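Local structure of penicillin binding protein 2X (Streptococcus thermophilus, 5U47) at residues Gly381-Phe386 / Glu391-Val396. The protein probably acts as a transpeptidase that cross-links peptidoglycan strands in the septal cell wall, and binds penicillin. The protein carries 1 engineered substitution. Sequence-based numbering, arbitrary orientation.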
loop_
_atom_site.group_PDB
_atom_site.type_symbol
_atom_site.label_atom_id
_atom_site.label_comp_id
_atom_site.label_asym_id
_atom_site.label_seq_id
_atom_site.Cartn_x
_atom_site.Cartn_y
_atom_site.Cartn_z
ATOM N N GLY A 381 0.804 -5.810 16.486
ATOM C CA GLY A 381 2.103 -5.400 17.028
ATOM C C GLY A 381 3.282 -5.753 16.105
ATOM O O GLY A 381 4.427 -5.402 16.396
ATOM N N ILE A 382 3.002 -6.445 14.994
ATOM C CA ILE A 382 4.031 -6.826 14.036
ATOM C C ILE A 382 3.688 -6.194 12.692
ATOM O O ILE A 382 2.585 -6.398 12.183
ATOM C CB ILE A 382 4.128 -8.357 13.869
ATOM C CG1 ILE A 382 4.336 -9.032 15.241
ATOM C CG2 ILE A 382 5.281 -8.725 12.945
ATOM C CD1 ILE A 382 4.423 -10.547 15.189
ATOM N N PRO A 383 4.634 -5.440 12.103
ATOM C CA PRO A 383 4.317 -4.838 10.800
ATOM C C PRO A 383 4.092 -5.917 9.750
ATOM O O PRO A 383 4.609 -7.041 9.895
ATOM C CB PRO A 383 5.568 -4.008 10.477
ATOM C CG PRO A 383 6.656 -4.619 11.274
ATOM C CD PRO A 383 6.016 -5.146 12.524
ATOM N N THR A 384 3.313 -5.595 8.726
ATOM C CA THR A 384 3.051 -6.546 7.645
ATOM C C THR A 384 4.296 -6.755 6.758
ATOM O O THR A 384 4.504 -7.842 6.212
ATOM C CB THR A 384 1.863 -6.101 6.764
ATOM O OG1 THR A 384 2.206 -4.939 5.979
ATOM C CG2 THR A 384 0.626 -5.805 7.623
ATOM N N ARG A 385 5.121 -5.719 6.641
ATOM C CA ARG A 385 6.293 -5.726 5.754
ATOM C C ARG A 385 5.827 -6.067 4.334
ATOM O O ARG A 385 6.493 -6.791 3.609
ATOM C CB ARG A 385 7.347 -6.710 6.238
ATOM C CG ARG A 385 7.630 -6.568 7.717
ATOM C CD ARG A 385 8.861 -7.330 8.106
ATOM N NE ARG A 385 9.113 -7.241 9.544
ATOM C CZ ARG A 385 8.876 -8.191 10.449
ATOM N NH1 ARG A 385 8.398 -9.387 10.106
ATOM N NH2 ARG A 385 9.168 -7.949 11.719
ATOM N N PHE A 386 4.692 -5.478 3.941
ATOM C CA PHE A 386 4.076 -5.792 2.670
ATOM C C PHE A 386 4.715 -5.149 1.440
ATOM O O PHE A 386 4.324 -5.483 0.326
ATOM C CB PHE A 386 2.540 -5.621 2.702
ATOM C CG PHE A 386 2.029 -4.218 2.587
ATOM C CD1 PHE A 386 2.620 -3.154 3.247
ATOM C CD2 PHE A 386 0.817 -3.985 1.904
ATOM C CE1 PHE A 386 2.070 -1.895 3.177
ATOM C CE2 PHE A 386 0.277 -2.722 1.819
ATOM C CZ PHE A 386 0.917 -1.672 2.455
ATOM N N GLU A 391 6.529 1.873 7.218
ATOM C CA GLU A 391 5.349 1.268 7.829
ATOM C C GLU A 391 5.500 1.272 9.357
ATOM O O GLU A 391 6.582 1.012 9.861
ATOM C CB GLU A 391 5.184 -0.172 7.339
ATOM C CG GLU A 391 3.950 -0.873 7.878
ATOM C CD GLU A 391 3.863 -2.341 7.500
ATOM O OE1 GLU A 391 4.898 -2.927 7.052
ATOM O OE2 GLU A 391 2.759 -2.916 7.694
ATOM N N SER A 392 4.409 1.545 10.075
ATOM C CA SER A 392 4.411 1.523 11.548
ATOM C C SER A 392 4.086 0.110 12.020
ATOM O O SER A 392 3.503 -0.692 11.257
ATOM C CB SER A 392 3.395 2.516 12.101
ATOM O OG SER A 392 3.724 3.826 11.702
ATOM N N SER A 393 4.439 -0.192 13.269
ATOM C CA SER A 393 4.225 -1.528 13.838
ATOM C C SER A 393 3.022 -1.684 14.754
ATOM O O SER A 393 2.640 -2.804 15.077
ATOM C CB SER A 393 5.483 -1.961 14.583
ATOM O OG SER A 393 6.552 -2.051 13.675
ATOM N N GLY A 394 2.408 -0.577 15.162
ATOM C CA GLY A 394 1.326 -0.641 16.106
ATOM C C GLY A 394 1.926 -0.829 17.501
ATOM O O GLY A 394 3.157 -0.878 17.675
ATOM N N ILE A 395 1.061 -0.907 18.496
ATOM C CA ILE A 395 1.495 -1.046 19.911
ATOM C C ILE A 395 0.543 -1.984 20.618
ATOM O O ILE A 395 -0.658 -1.726 20.658
ATOM C CB ILE A 395 1.497 0.313 20.652
ATOM C CG1 ILE A 395 2.359 1.342 19.909
ATOM C CG2 ILE A 395 2.003 0.156 22.097
ATOM C CD1 ILE A 395 2.276 2.756 20.475
ATOM N N VAL A 396 1.072 -3.074 21.171
ATOM C CA VAL A 396 0.262 -4.032 21.912
ATOM C C VAL A 396 0.768 -4.063 23.352
ATOM O O VAL A 396 1.948 -4.224 23.591
ATOM C CB VAL A 396 0.310 -5.420 21.282
ATOM C CG1 VAL A 396 -0.513 -6.405 22.105
ATOM C CG2 VAL A 396 -0.190 -5.351 19.845
HETATM O O HOH W 1 4.836 -3.229 18.087
#
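A chi1 of -178° swings CG of Glu391 away from its own backbone N, and the extended chain beyond carries the carboxylate to Thr384 and Arg385; a chi1 of 70° sets Thr384 OG1 between its backbone N and carbonyl carbon, from where it donates to OE2. The case illustrates how one acidic side chain can tie a loop together by accepting from two successive backbone amides and a hydroxyl. Glu391 OE2 takes two donors from opposite faces of its plane: Thr384 OG1 at 2.7 Å, on the syn side though tilted out of the plane, and Thr384 N at 2.9 Å. Glu391 OE1 offers its syn lone pair to Arg385 N at 2.8 Å, in a bent bond (142° at the hydrogen). Three bonds restrict the carboxylate's rotation, and the amides would probably favour its charged form. The Pro383 ring touches both Glu391 and Ser393, with CD 3.3 Å from Ser393 OG. Farther along, a water donates to Gly381 O and Gly394 O, bridging the two segments. The first run follows helix 368-377, and the second ends in short strand 395-396, which pairs antiparallel with strand 412-413; Val417 and Arg421 of helix 416-427 pack against Thr384.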